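Local atomic coordinates of putative superoxide reductase (Thermotoga maritima, PDB entry 3QZB), a protein that probably reduces superoxide to hydrogen peroxide at an iron centre, using electrons delivered by reduced rubredoxin. Residues V49-E54 with A123-N128; V70-D75 with Q137-E142; Y81-Y86 with T111-N116. One frame throughout, in Å; residues are numbered along the deposited sequence. Where two conformers were deposited one is given.

How the contacts relate
Residues far apart in sequence build one immunoglobulin-like beta-sandwich. Contacts 1 and 3 span the two sheets: strands 44-51 and 103-115 are neighbours in the antiparallel sheet, and strands 119-127 and 81-87 face them from the mixed one. Contact 2 joins the two strands flanking 119-127 in the mixed sheet. The centres of contacts 2 and 3 lie about 10 Å apart and their strands 65-74 and 81-87 pair directly; that of contact 1 lies about 19 Å from contact 2's, though Val49 packs on Val70, and about 17 Å from contact 3's. Along the chain contacts 1 and 2 interleave and both enclose contact 3; the iron site lies at the end of contact 1, away from the others.

Contact 1 (V49-E54 with A123-N128); sequences VTVGKE and ALSYCN. With FE (Fe (III) ion), chain B.
Val49 and Val51, on one sheet of the immunoglobulin-like sandwich, face Ala123 and Ser125 on the other, on the core side of the iron site of this superoxide reductase, with Val51 the nearer of the two valines to it. The two strands meet through alternate residues, with CA atoms 7.4 Å apart for Val49 and Ala123. Val49 carries its CG1 anti to the backbone N (chi1 -173°), and this branch meets Ala123 CB at 3.9 Å. One step nearer the metal, Val51 uses its other branch: CG2, lying beside the backbone N, rests on Ser125 CB and on Ser125 OG, both at 3.7 Å. The touch is methyl against hydroxyl, plain van der Waals packing, and the small residues on the 123-128 side leave the valines as the bulkier partners. Pro31, Ile65 and Ile68 pack against the same side chains.

Beyond Ser125 the strand ends at Cys127, whose SG binds the iron at 2.3 Å; with chi1 175° it extends beyond the strand toward the metal. His29, His57 and His63 through NE2 and His130 through ND1 complete the site, the four-histidine, one-cysteine centre known from superoxide reductases. The side chain of Val51 also comes within about 5 Å of those of His29 and His57. Asn128 belongs to the second shell: OD1 bonds to His64 N and ND2 to Glu62 O, which probably helps to hold the loop carrying His63. On the reverse face of the strand, Tyr126 OH is hydrogen-bonded to Glu82 N of the second subunit.

Chemically, the pairing implies apolar packing of valine methyls on Ala123 and Ser125, with one serine hydroxyl included, while the strand end contributes one iron ligand, Cys127 SG, and four histidines supply the rest.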
ATOM      1  N   VAL A  49       7.215  -9.350 -12.842  1.00  6.37           N
ATOM      2  CA  VAL A  49       7.376  -7.993 -13.395  1.00  5.49           C
ATOM      3  C   VAL A  49       8.684  -7.421 -12.821  1.00  5.89           C
ATOM      4  O   VAL A  49       8.939  -7.523 -11.631  1.00  6.42           O
ATOM      5  CB  VAL A  49       6.212  -7.067 -13.066  1.00  6.21           C
ATOM      6  CG1 VAL A  49       6.376  -5.756 -13.804  1.00  7.35           C
ATOM      7  CG2 VAL A  49       4.863  -7.713 -13.388  1.00  8.70           C
ATOM      8  N   THR A  50       9.508  -6.880 -13.722  1.00  6.30           N
ATOM      9  CA  THR A  50      10.840  -6.374 -13.370  1.00  6.60           C
ATOM     10  C   THR A  50      11.071  -5.018 -13.999  1.00  7.05           C
ATOM     11  O   THR A  50      10.853  -4.829 -15.179  1.00  8.90           O
ATOM     12  CB  THR A  50      11.916  -7.342 -13.895  1.00  7.82           C
ATOM     13  OG1 THR A  50      11.618  -8.685 -13.464  1.00 10.52           O
ATOM     14  CG2 THR A  50      13.310  -6.950 -13.428  1.00 10.98           C
ATOM     15  N   VAL A  51      11.514  -4.058 -13.197  1.00  6.69           N
ATOM     16  CA  VAL A  51      12.031  -2.771 -13.751  1.00  6.31           C
ATOM     17  C   VAL A  51      13.568  -2.901 -13.710  1.00  6.61           C
ATOM     18  O   VAL A  51      14.142  -3.379 -12.770  1.00  7.67           O
ATOM     19  CB  VAL A  51      11.537  -1.578 -12.918  1.00  7.07           C
ATOM     20  CG1 VAL A  51      12.154  -0.264 -13.409  1.00  8.24           C
ATOM     21  CG2 VAL A  51       9.997  -1.490 -12.971  1.00  9.40           C
ATOM     22  N   GLY A  52      14.177  -2.430 -14.785  1.00 10.74           N
ATOM     23  CA  GLY A  52      15.626  -2.405 -14.887  1.00 11.41           C
ATOM     24  C   GLY A  52      16.050  -3.741 -15.368  1.00 14.17           C
ATOM     25  O   GLY A  52      17.115  -4.172 -15.010  1.00 18.08           O
ATOM     26  N   LYS A  53      15.182  -4.384 -16.162  1.00 15.65           N
ATOM     27  CA  LYS A  53      15.331  -5.740 -16.633  1.00 17.23           C
ATOM     28  C   LYS A  53      16.605  -5.977 -17.467  1.00 17.32           C
ATOM     29  O   LYS A  53      17.400  -6.866 -17.181  1.00 19.73           O
ATOM     30  CB  LYS A  53      14.085  -6.143 -17.434  1.00 19.38           C
ATOM     31  CG  LYS A  53      14.128  -7.484 -18.074  1.00 26.48           C
ATOM     32  CD  LYS A  53      14.143  -8.602 -17.058  1.00 27.03           C
ATOM     33  CE  LYS A  53      13.983  -9.959 -17.784  1.00 36.48           C
ATOM     34  NZ  LYS A  53      14.334 -11.117 -16.928  1.00 40.70           N
ATOM     35  N   GLU A  54      16.761  -5.160 -18.487  0.50 12.44           N
ATOM     36  CA  GLU A  54      17.907  -5.182 -19.372  0.50 11.39           C
ATOM     37  C   GLU A  54      18.866  -4.065 -19.062  0.50 11.76           C
ATOM     38  O   GLU A  54      20.067  -4.287 -19.068  0.50 15.49           O
ATOM     39  CB  GLU A  54      17.399  -5.048 -20.774  0.50 16.42           C
ATOM     40  CG  GLU A  54      16.904  -6.354 -21.337  0.50 22.50           C
ATOM     41  CD  GLU A  54      17.930  -7.050 -22.191  0.50 26.32           C
ATOM     42  OE1 GLU A  54      19.048  -7.304 -21.696  0.50 32.32           O
ATOM     43  OE2 GLU A  54      17.636  -7.325 -23.365  0.50 26.61           O
ATOM     44  N   ALA A 123       1.020  -3.692 -16.404  1.00  6.39           N
ATOM     45  CA  ALA A 123       1.960  -3.368 -15.337  1.00  5.77           C
ATOM     46  C   ALA A 123       2.161  -1.839 -15.316  1.00  6.47           C
ATOM     47  O   ALA A 123       2.332  -1.213 -16.374  1.00  7.56           O
ATOM     48  CB  ALA A 123       3.302  -4.056 -15.576  1.00  7.46           C
ATOM     49  N   LEU A 124       2.124  -1.302 -14.103  1.00  5.78           N
ATOM     50  CA  LEU A 124       2.383   0.131 -13.865  1.00  5.50           C
ATOM     51  C   LEU A 124       3.462   0.199 -12.805  1.00  5.97           C
ATOM     52  O   LEU A 124       3.371  -0.427 -11.752  1.00  6.37           O
ATOM     53  CB  LEU A 124       1.124   0.793 -13.367  1.00  6.10           C
ATOM     54  CG  LEU A 124       1.161   2.326 -13.161  1.00  5.45           C
ATOM     55  CD1 LEU A 124       1.218   3.053 -14.430  1.00  7.09           C
ATOM     56  CD2 LEU A 124      -0.025   2.771 -12.302  1.00  7.39           C
ATOM     57  N   SER A 125       4.509   0.999 -13.055  1.00  5.52           N
ATOM     58  CA  SER A 125       5.567   1.162 -12.067  1.00  6.31           C
ATOM     59  C   SER A 125       5.861   2.623 -11.815  1.00  5.50           C
ATOM     60  O   SER A 125       5.531   3.482 -12.668  1.00  6.05           O
ATOM     61  CB  SER A 125       6.826   0.413 -12.497  1.00  6.63           C
ATOM     62  OG  SER A 125       7.287   0.873 -13.730  1.00  7.76           O
ATOM     63  N   TYR A 126       6.479   2.911 -10.690  1.00  5.38           N
ATOM     64  CA  TYR A 126       6.701   4.271 -10.230  1.00  4.85           C
ATOM     65  C   TYR A 126       8.119   4.399  -9.689  1.00  4.85           C
ATOM     66  O   TYR A 126       8.514   3.682  -8.787  1.00  5.47           O
ATOM     67  CB  TYR A 126       5.683   4.615  -9.114  1.00  4.95           C
ATOM     68  CG  TYR A 126       5.844   6.013  -8.577  1.00  5.38           C
ATOM     69  CD1 TYR A 126       5.657   7.126  -9.380  1.00  5.75           C
ATOM     70  CD2 TYR A 126       6.225   6.210  -7.289  1.00  6.24           C
ATOM     71  CE1 TYR A 126       5.889   8.403  -8.881  1.00  5.94           C
ATOM     72  CE2 TYR A 126       6.455   7.490  -6.764  1.00  5.98           C
ATOM     73  CZ  TYR A 126       6.295   8.564  -7.584  1.00  5.63           C
ATOM     74  OH  TYR A 126       6.562   9.858  -7.132  1.00  6.63           O
ATOM     75  N   CYS A 127       8.845   5.380 -10.254  1.00  5.90           N
ATOM     76  CA  CYS A 127      10.155   5.821  -9.773  1.00  5.24           C
ATOM     77  C   CYS A 127       9.953   7.050  -8.931  1.00  6.25           C
ATOM     78  O   CYS A 127       9.091   7.879  -9.199  1.00  6.29           O
ATOM     79  CB  CYS A 127      11.033   6.112 -10.988  1.00  6.04           C
ATOM     80  SG  CYS A 127      12.642   6.810 -10.455  1.00  6.12           S
ATOM     81  N   ASN A 128      10.721   7.154  -7.862  1.00  5.42           N
ATOM     82  CA  ASN A 128      10.570   8.310  -6.950  1.00  5.89           C
ATOM     83  C   ASN A 128      10.906   9.660  -7.598  1.00  6.55           C
ATOM     84  O   ASN A 128      10.447  10.685  -7.089  1.00  7.39           O
ATOM     85  CB  ASN A 128      11.313   8.129  -5.639  1.00  5.84           C
ATOM     86  CG  ASN A 128      12.801   8.297  -5.759  1.00  6.20           C
ATOM     87  OD1 ASN A 128      13.401   7.990  -6.794  1.00  6.98           O
ATOM     88  ND2 ASN A 128      13.439   8.752  -4.672  1.00  8.34           N
TER
HETATM   89 FE    FE B 132      14.294   6.556 -12.082  1.00  5.79          FE

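Contact 2 (V70-D75 with Q137-E142); sequences VFFQPD and QKITVE
Asp75 and Lys138 form a salt bridge at the far end of the mixed sheet, between the loop that Asp75 begins after strand 65-74 and strand 131-141, the two strands flanking 119-127. The ammonium NZ of Lys138 bonds to Asp75 OD2 at 2.9 Å, on its syn lone pair, and more weakly to Asp75 OD1 at 3.1 Å; both carboxylate oxygens are engaged by one donor. Lys138 gets there by bending at chi2 (77°) and chi4 (52°), which swings its end toward the carboxylate, and the same NZ also donates to Gly119 O on the intervening strand. Gln73 NE2 is satisfied separately, by Tyr79 O.

Deeper in, Ile139 CG2 meets Phe72 CE1 at 3.8 Å, arriving at the ring edge and in its plane, with the two side chains crossing at about a right angle. Both also touch Leu115 of the other sheet.

Replacing Asp75, an alanine here removes the carboxylate and would probably leave the Lys138 ammonium without a charge partner and less firmly placed, with Gly119 O still available. The chemistry divides in two: an ionic clasp at the rim, where the lysine is exposed, and an apolar edge contact inside.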
ATOM      1  N   VAL A  70      -0.090  -4.327 -10.716  1.00  6.33           N
ATOM      2  CA  VAL A  70      -0.554  -5.099 -11.850  1.00  6.44           C
ATOM      3  C   VAL A  70      -2.078  -5.007 -11.876  1.00  5.54           C
ATOM      4  O   VAL A  70      -2.729  -5.109 -10.854  1.00  5.67           O
ATOM      5  CB  VAL A  70      -0.107  -6.533 -11.752  1.00  6.79           C
ATOM      6  CG1 VAL A  70      -0.720  -7.433 -12.875  1.00  7.32           C
ATOM      7  CG2 VAL A  70       1.444  -6.637 -11.767  1.00  8.38           C
ATOM      8  N   PHE A  71      -2.610  -4.772 -13.065  1.00  5.82           N
ATOM      9  CA  PHE A  71      -4.032  -4.803 -13.336  1.00  5.96           C
ATOM     10  C   PHE A  71      -4.328  -5.948 -14.325  1.00  6.43           C
ATOM     11  O   PHE A  71      -3.502  -6.277 -15.177  1.00  7.38           O
ATOM     12  CB  PHE A  71      -4.524  -3.485 -13.939  1.00  6.96           C
ATOM     13  CG  PHE A  71      -4.472  -2.331 -12.942  1.00  6.35           C
ATOM     14  CD1 PHE A  71      -5.554  -2.063 -12.113  1.00  6.60           C
ATOM     15  CD2 PHE A  71      -3.356  -1.502 -12.885  1.00  7.88           C
ATOM     16  CE1 PHE A  71      -5.509  -1.052 -11.209  1.00  7.40           C
ATOM     17  CE2 PHE A  71      -3.303  -0.429 -11.973  1.00  7.36           C
ATOM     18  CZ  PHE A  71      -4.392  -0.203 -11.160  1.00  7.50           C
ATOM     19  N   PHE A  72      -5.550  -6.444 -14.228  1.00  6.26           N
ATOM     20  CA  PHE A  72      -6.082  -7.380 -15.205  1.00  6.18           C
ATOM     21  C   PHE A  72      -7.331  -6.760 -15.828  1.00  6.42           C
ATOM     22  O   PHE A  72      -8.235  -6.325 -15.112  1.00  6.82           O
ATOM     23  CB  PHE A  72      -6.416  -8.716 -14.574  1.00  6.66           C
ATOM     24  CG  PHE A  72      -6.869  -9.752 -15.551  1.00  7.14           C
ATOM     25  CD1 PHE A  72      -6.005 -10.263 -16.501  1.00  8.39           C
ATOM     26  CD2 PHE A  72      -8.179 -10.215 -15.584  1.00  7.04           C
ATOM     27  CE1 PHE A  72      -6.408 -11.216 -17.429  1.00  8.19           C
ATOM     28  CE2 PHE A  72      -8.566 -11.145 -16.507  1.00  7.80           C
ATOM     29  CZ  PHE A  72      -7.686 -11.661 -17.413  1.00  9.27           C
ATOM     30  N   GLN A  73      -7.371  -6.766 -17.160  1.00  6.86           N
ATOM     31  CA  GLN A  73      -8.486  -6.227 -17.942  1.00  6.30           C
ATOM     32  C   GLN A  73      -9.161  -7.407 -18.653  1.00  6.36           C
ATOM     33  O   GLN A  73      -8.591  -7.899 -19.637  1.00  7.60           O
ATOM     34  CB  GLN A  73      -7.989  -5.187 -18.941  1.00  6.91           C
ATOM     35  CG  GLN A  73      -9.033  -4.177 -19.361  1.00  6.88           C
ATOM     36  CD  GLN A  73     -10.149  -4.806 -20.134  1.00  7.49           C
ATOM     37  OE1 GLN A  73      -9.914  -5.336 -21.226  1.00  8.48           O
ATOM     38  NE2 GLN A  73     -11.351  -4.752 -19.611  1.00  7.89           N
ATOM     39  N   PRO A  74     -10.328  -7.872 -18.199  1.00  6.59           N
ATOM     40  CA  PRO A  74     -10.939  -9.023 -18.867  1.00  6.90           C
ATOM     41  C   PRO A  74     -11.534  -8.603 -20.208  1.00  6.81           C
ATOM     42  O   PRO A  74     -12.248  -7.589 -20.269  1.00  7.58           O
ATOM     43  CB  PRO A  74     -12.019  -9.479 -17.893  1.00  7.74           C
ATOM     44  CG  PRO A  74     -11.724  -8.786 -16.583  1.00  7.50           C
ATOM     45  CD  PRO A  74     -11.064  -7.505 -16.983  1.00  6.89           C
ATOM     46  N   ASP A  75     -11.325  -9.406 -21.244  1.00  7.85           N
ATOM     47  CA  ASP A  75     -11.881  -9.084 -22.528  1.00  8.41           C
ATOM     48  C   ASP A  75     -13.371  -8.893 -22.421  1.00  9.42           C
ATOM     49  O   ASP A  75     -14.062  -9.709 -21.787  1.00 10.46           O
ATOM     50  CB  ASP A  75     -11.608 -10.197 -23.546  1.00  9.52           C
ATOM     51  CG  ASP A  75     -10.180 -10.446 -23.859  1.00 11.40           C
ATOM     52  OD1 ASP A  75      -9.320  -9.609 -23.532  1.00 11.49           O
ATOM     53  OD2 ASP A  75      -9.905 -11.553 -24.467  1.00 14.73           O
ATOM     54  N   GLN A 137       0.358  -6.923 -21.798  1.00  8.17           N
ATOM     55  CA  GLN A 137       0.509  -8.202 -22.515  1.00 11.06           C
ATOM     56  C   GLN A 137      -0.833  -8.932 -22.448  1.00  9.18           C
ATOM     57  O   GLN A 137      -1.393  -9.091 -21.378  1.00  9.34           O
ATOM     58  CB  GLN A 137       1.612  -9.084 -21.799  1.00 13.29           C
ATOM     59  CG  GLN A 137       2.013 -10.289 -22.407  1.00 19.28           C
ATOM     60  CD  GLN A 137       3.253 -10.684 -21.827  1.00 18.30           C
ATOM     61  OE1 GLN A 137       4.237  -9.897 -21.821  1.00 19.69           O
ATOM     62  NE2 GLN A 137       3.268 -11.857 -21.334  1.00 15.35           N
ATOM     63  N   LYS A 138      -1.272  -9.466 -23.591  1.00  9.52           N
ATOM     64  CA  LYS A 138      -2.443 -10.326 -23.622  1.00  9.40           C
ATOM     65  C   LYS A 138      -2.170 -11.677 -22.963  1.00  8.89           C
ATOM     66  O   LYS A 138      -1.057 -12.196 -23.068  1.00  8.95           O
ATOM     67  CB  LYS A 138      -2.825 -10.576 -25.063  1.00 11.00           C
ATOM     68  CG  LYS A 138      -4.213 -11.108 -25.324  1.00 14.52           C
ATOM     69  CD  LYS A 138      -5.245  -9.949 -25.177  1.00 16.79           C
ATOM     70  CE  LYS A 138      -6.709 -10.403 -25.298  1.00 18.27           C
ATOM     71  NZ  LYS A 138      -7.035 -11.560 -24.365  1.00 14.81           N
ATOM     72  N   ILE A 139      -3.199 -12.260 -22.348  1.00  8.04           N
ATOM     73  CA  ILE A 139      -3.146 -13.652 -21.859  1.00  8.14           C
ATOM     74  C   ILE A 139      -4.466 -14.310 -22.264  1.00  8.38           C
ATOM     75  O   ILE A 139      -5.554 -13.760 -22.082  1.00  9.97           O
ATOM     76  CB  ILE A 139      -2.813 -13.760 -20.364  1.00  7.84           C
ATOM     77  CG1 ILE A 139      -2.569 -15.212 -19.957  1.00  8.68           C
ATOM     78  CG2 ILE A 139      -3.872 -13.014 -19.532  1.00 10.59           C
ATOM     79  CD1 ILE A 139      -1.855 -15.349 -18.608  1.00  9.59           C
ATOM     80  N   THR A 140      -4.323 -15.517 -22.815  1.00  8.10           N
ATOM     81  CA  THR A 140      -5.495 -16.290 -23.258  1.00  7.68           C
ATOM     82  C   THR A 140      -5.740 -17.373 -22.204  1.00  7.98           C
ATOM     83  O   THR A 140      -4.805 -18.063 -21.749  1.00  9.02           O
ATOM     84  CB  THR A 140      -5.203 -16.934 -24.607  1.00 10.01           C
ATOM     85  OG1 THR A 140      -4.995 -15.895 -25.575  1.00 11.45           O
ATOM     86  CG2 THR A 140      -6.354 -17.816 -25.063  1.00 11.76           C
ATOM     87  N   VAL A 141      -6.996 -17.546 -21.804  1.00  7.62           N
ATOM     88  CA  VAL A 141      -7.391 -18.529 -20.819  1.00  7.46           C
ATOM     89  C   VAL A 141      -8.340 -19.503 -21.515  1.00  7.80           C
ATOM     90  O   VAL A 141      -9.284 -19.087 -22.197  1.00  8.57           O
ATOM     91  CB  VAL A 141      -8.087 -17.850 -19.627  1.00  7.59           C
ATOM     92  CG1 VAL A 141      -8.512 -18.880 -18.604  1.00  9.64           C
ATOM     93  CG2 VAL A 141      -7.129 -16.787 -19.007  1.00  9.56           C
ATOM     94  N   GLU A 142      -8.124 -20.777 -21.334  1.00  7.60           N
ATOM     95  CA  GLU A 142      -9.021 -21.811 -21.852  1.00  7.29           C
ATOM     96  C   GLU A 142     -10.432 -21.576 -21.370  1.00  9.01           C
ATOM     97  O   GLU A 142     -10.673 -21.143 -20.241  1.00  9.64           O
ATOM     98  CB  GLU A 142      -8.564 -23.195 -21.432  1.00  8.54           C
ATOM     99  CG  GLU A 142      -7.308 -23.671 -22.119  1.00  8.46           C
ATOM    100  CD  GLU A 142      -6.871 -25.065 -21.841  1.00 11.22           C
ATOM    101  OE1 GLU A 142      -7.422 -25.702 -20.926  1.00  9.97           O
ATOM    102  OE2 GLU A 142      -5.908 -25.499 -22.507  1.00 14.85           O
TER

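Contact 3 (Y81-Y86 with T111-N116); sequences YEVGRY and TVVKLN
Thr111, Val83 and Tyr86 carry this contact across the immunoglobulin-like sandwich, where strand 81-86 of the mixed sheet runs nearly antiparallel to strand 111-115 of the other. The axes of the two segments approach to 8.5 Å and their directions differ by 165°, a spacing bridged by side chains. Thr111 has most surface buried. Its OG1 accepts a hydrogen bond from Tyr86 OH at 2.7 Å, a direct polar link between sheets in a buried place. A chi1 of -171° turns the threonine OG1 out from the strand to where the phenol OH arrives, while its CG2 and CB pack against the same oxygen, CG2 lying 3.4 Å from Tyr86 OH. The two side chains cross at about a right angle, and the hydrogen bond to OG1 probably limits movement of the phenol end.

Tyr86 OH reaches this position over Gly84. A side chain there would run into the phenol oxygen, so the tyrosine relies on the bare backbone beneath it. Gly84 and Val83 both face Val70, forming a classic beta bulge, and the bulge places Val83 with its CB directed at strand 111-115. The carbonyl O of Val83 is bonded to Thr105 OG1 of the fourth subunit. That subunit also pairs with residues 112 to 115 in antiparallel fashion, so the sheet continues across the interface and the contact lies beside the assembly seam.

Val83 fills the space next to the hydrogen bond. Its CG1 comes to 4.4 Å from Thr111 OG1, and the two valines cross at about a right angle, with Val83 CG1 pressed against Val113 CG1 at 3.5 Å, tighter than usual for two methyl carbons.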
ATOM      1  N   TYR A  81      -9.060  -4.504 -12.948  1.00  5.53           N
ATOM      2  CA  TYR A  81      -9.035  -5.022 -11.624  1.00  5.47           C
ATOM      3  C   TYR A  81      -7.609  -5.017 -11.142  1.00  6.09           C
ATOM      4  O   TYR A  81      -6.715  -5.494 -11.841  1.00  6.69           O
ATOM      5  CB  TYR A  81      -9.660  -6.440 -11.530  1.00  7.03           C
ATOM      6  CG  TYR A  81     -11.061  -6.433 -12.093  1.00  6.81           C
ATOM      7  CD1 TYR A  81     -12.135  -6.110 -11.322  1.00 10.08           C
ATOM      8  CD2 TYR A  81     -11.261  -6.538 -13.447  1.00  8.25           C
ATOM      9  CE1 TYR A  81     -13.414  -5.987 -11.886  1.00 11.64           C
ATOM     10  CE2 TYR A  81     -12.508  -6.429 -13.983  1.00  6.94           C
ATOM     11  CZ  TYR A  81     -13.594  -6.167 -13.197  1.00  8.96           C
ATOM     12  OH  TYR A  81     -14.862  -6.022 -13.744  1.00  9.97           O
ATOM     13  N   GLU A  82      -7.380  -4.459  -9.953  1.00  5.70           N
ATOM     14  CA  GLU A  82      -6.038  -4.405  -9.387  1.00  4.87           C
ATOM     15  C   GLU A  82      -5.685  -5.798  -8.871  1.00  4.74           C
ATOM     16  O   GLU A  82      -6.244  -6.284  -7.894  1.00  6.75           O
ATOM     17  CB  GLU A  82      -5.960  -3.377  -8.250  1.00  5.66           C
ATOM     18  CG  GLU A  82      -4.504  -3.099  -7.812  1.00  4.94           C
ATOM     19  CD  GLU A  82      -4.406  -2.040  -6.748  1.00  5.68           C
ATOM     20  OE1 GLU A  82      -5.010  -2.253  -5.662  1.00  5.41           O
ATOM     21  OE2 GLU A  82      -3.704  -1.015  -6.984  1.00  6.12           O
ATOM     22  N   VAL A  83      -4.787  -6.455  -9.562  1.00  5.38           N
ATOM     23  CA  VAL A  83      -4.246  -7.741  -9.121  1.00  5.60           C
ATOM     24  C   VAL A  83      -3.452  -7.589  -7.820  1.00  5.11           C
ATOM     25  O   VAL A  83      -3.569  -8.373  -6.907  1.00  5.65           O
ATOM     26  CB  VAL A  83      -3.385  -8.362 -10.239  1.00  5.62           C
ATOM     27  CG1 VAL A  83      -2.511  -9.515  -9.765  1.00  7.24           C
ATOM     28  CG2 VAL A  83      -4.280  -8.783 -11.408  1.00  7.30           C
ATOM     29  N   GLY A  84      -2.652  -6.507  -7.738  1.00  4.86           N
ATOM     30  CA  GLY A  84      -1.862  -6.272  -6.559  1.00  5.21           C
ATOM     31  C   GLY A  84      -1.018  -5.017  -6.718  1.00  4.28           C
ATOM     32  O   GLY A  84      -0.865  -4.528  -7.795  1.00  5.00           O
ATOM     33  N   ARG A  85      -0.520  -4.554  -5.562  1.00  5.02           N
ATOM     34  CA  ARG A  85       0.482  -3.488  -5.498  1.00  4.95           C
ATOM     35  C   ARG A  85       1.626  -4.067  -4.703  1.00  4.58           C
ATOM     36  O   ARG A  85       1.418  -4.655  -3.613  1.00  5.10           O
ATOM     37  CB  ARG A  85      -0.076  -2.228  -4.827  1.00  5.16           C
ATOM     38  CG  ARG A  85       1.001  -1.122  -4.637  1.00  4.88           C
ATOM     39  CD  ARG A  85       0.384   0.107  -4.050  1.00  5.29           C
ATOM     40  NE  ARG A  85       1.327   1.081  -3.502  1.00  5.45           N
ATOM     41  CZ  ARG A  85       1.416   2.371  -3.874  1.00  4.95           C
ATOM     42  NH1 ARG A  85       0.902   2.837  -5.019  1.00  5.09           N
ATOM     43  NH2 ARG A  85       2.091   3.212  -3.089  1.00  4.98           N
ATOM     44  N   TYR A  86       2.841  -3.914  -5.236  1.00  5.13           N
ATOM     45  CA  TYR A  86       4.039  -4.569  -4.695  1.00  4.81           C
ATOM     46  C   TYR A  86       5.090  -3.474  -4.461  1.00  4.92           C
ATOM     47  O   TYR A  86       5.599  -2.883  -5.427  1.00  5.38           O
ATOM     48  CB  TYR A  86       4.533  -5.633  -5.705  1.00  5.57           C
ATOM     49  CG  TYR A  86       3.411  -6.532  -6.211  1.00  5.13           C
ATOM     50  CD1 TYR A  86       2.933  -7.581  -5.411  1.00  5.56           C
ATOM     51  CD2 TYR A  86       2.767  -6.257  -7.395  1.00  5.19           C
ATOM     52  CE1 TYR A  86       1.811  -8.361  -5.830  1.00  6.02           C
ATOM     53  CE2 TYR A  86       1.683  -7.037  -7.800  1.00  5.68           C
ATOM     54  CZ  TYR A  86       1.202  -8.053  -7.040  1.00  6.16           C
ATOM     55  OH  TYR A  86       0.123  -8.777  -7.508  1.00  6.94           O
ATOM     56  N   THR A 111       4.117 -12.564  -8.667  1.00  6.42           N
ATOM     57  CA  THR A 111       2.761 -12.714  -8.127  1.00  6.85           C
ATOM     58  C   THR A 111       2.074 -13.855  -8.876  1.00  6.00           C
ATOM     59  O   THR A 111       2.483 -14.238  -9.978  1.00  7.82           O
ATOM     60  CB  THR A 111       2.016 -11.373  -8.244  1.00  6.06           C
ATOM     61  OG1 THR A 111       0.773 -11.392  -7.546  1.00  6.03           O
ATOM     62  CG2 THR A 111       1.734 -10.944  -9.630  1.00  7.30           C
ATOM     63  N   VAL A 112       1.111 -14.467  -8.190  1.00  6.23           N
ATOM     64  CA  VAL A 112       0.451 -15.653  -8.697  1.00  6.51           C
ATOM     65  C   VAL A 112      -1.057 -15.346  -8.753  1.00  6.18           C
ATOM     66  O   VAL A 112      -1.632 -14.881  -7.776  1.00  6.54           O
ATOM     67  CB  VAL A 112       0.703 -16.856  -7.800  1.00  7.36           C
ATOM     68  CG1 VAL A 112      -0.074 -18.077  -8.304  1.00  9.61           C
ATOM     69  CG2 VAL A 112       2.181 -17.156  -7.709  1.00 10.73           C
ATOM     70  N   VAL A 113      -1.635 -15.595  -9.908  1.00  6.43           N
ATOM     71  CA  VAL A 113      -3.082 -15.355 -10.117  1.00  6.15           C
ATOM     72  C   VAL A 113      -3.741 -16.644 -10.627  1.00  6.52           C
ATOM     73  O   VAL A 113      -3.084 -17.563 -11.092  1.00  6.97           O
ATOM     74  CB  VAL A 113      -3.359 -14.239 -11.129  1.00  7.20           C
ATOM     75  CG1 VAL A 113      -2.848 -12.891 -10.583  1.00  8.69           C
ATOM     76  CG2 VAL A 113      -2.787 -14.513 -12.510  1.00  7.94           C
ATOM     77  N   LYS A 114      -5.054 -16.690 -10.440  1.00  6.40           N
ATOM     78  CA  LYS A 114      -5.911 -17.688 -11.090  1.00  6.35           C
ATOM     79  C   LYS A 114      -6.890 -16.901 -11.936  1.00  6.46           C
ATOM     80  O   LYS A 114      -7.594 -16.031 -11.416  1.00  8.10           O
ATOM     81  CB  LYS A 114      -6.621 -18.526 -10.063  1.00  8.05           C
ATOM     82  CG  LYS A 114      -5.760 -19.412  -9.231  1.00  9.13           C
ATOM     83  CD  LYS A 114      -6.559 -20.144  -8.205  1.00 12.10           C
ATOM     84  CE  LYS A 114      -5.804 -21.150  -7.377  1.00 16.37           C
ATOM     85  NZ  LYS A 114      -6.774 -21.927  -6.530  1.00 18.29           N
ATOM     86  N   LEU A 115      -6.916 -17.188 -13.237  1.00  8.03           N
ATOM     87  CA  LEU A 115      -7.764 -16.483 -14.177  1.00  7.24           C
ATOM     88  C   LEU A 115      -8.848 -17.410 -14.721  1.00  8.61           C
ATOM     89  O   LEU A 115      -8.592 -18.578 -15.007  1.00  9.73           O
ATOM     90  CB  LEU A 115      -6.984 -15.933 -15.377  1.00  7.66           C
ATOM     91  CG  LEU A 115      -5.816 -15.031 -15.042  1.00  7.49           C
ATOM     92  CD1 LEU A 115      -4.991 -14.762 -16.271  1.00  9.51           C
ATOM     93  CD2 LEU A 115      -6.271 -13.778 -14.332  1.00  9.25           C
ATOM     94  N   ASN A 116     -10.045 -16.880 -14.924  1.00  9.88           N
ATOM     95  CA  ASN A 116     -11.030 -17.707 -15.580  1.00 11.05           C
ATOM     96  C   ASN A 116     -11.622 -17.172 -16.819  1.00  9.41           C
ATOM     97  O   ASN A 116     -12.465 -17.843 -17.424  1.00 10.91           O
ATOM     98  CB  ASN A 116     -12.024 -18.231 -14.589  1.00 12.45           C
ATOM     99  CG  ASN A 116     -12.788 -17.135 -13.999  1.00 11.51           C
ATOM    100  OD1 ASN A 116     -13.652 -16.566 -14.646  1.00 14.58           O
ATOM    101  ND2 ASN A 116     -12.487 -16.809 -12.759  1.00 12.63           N
TER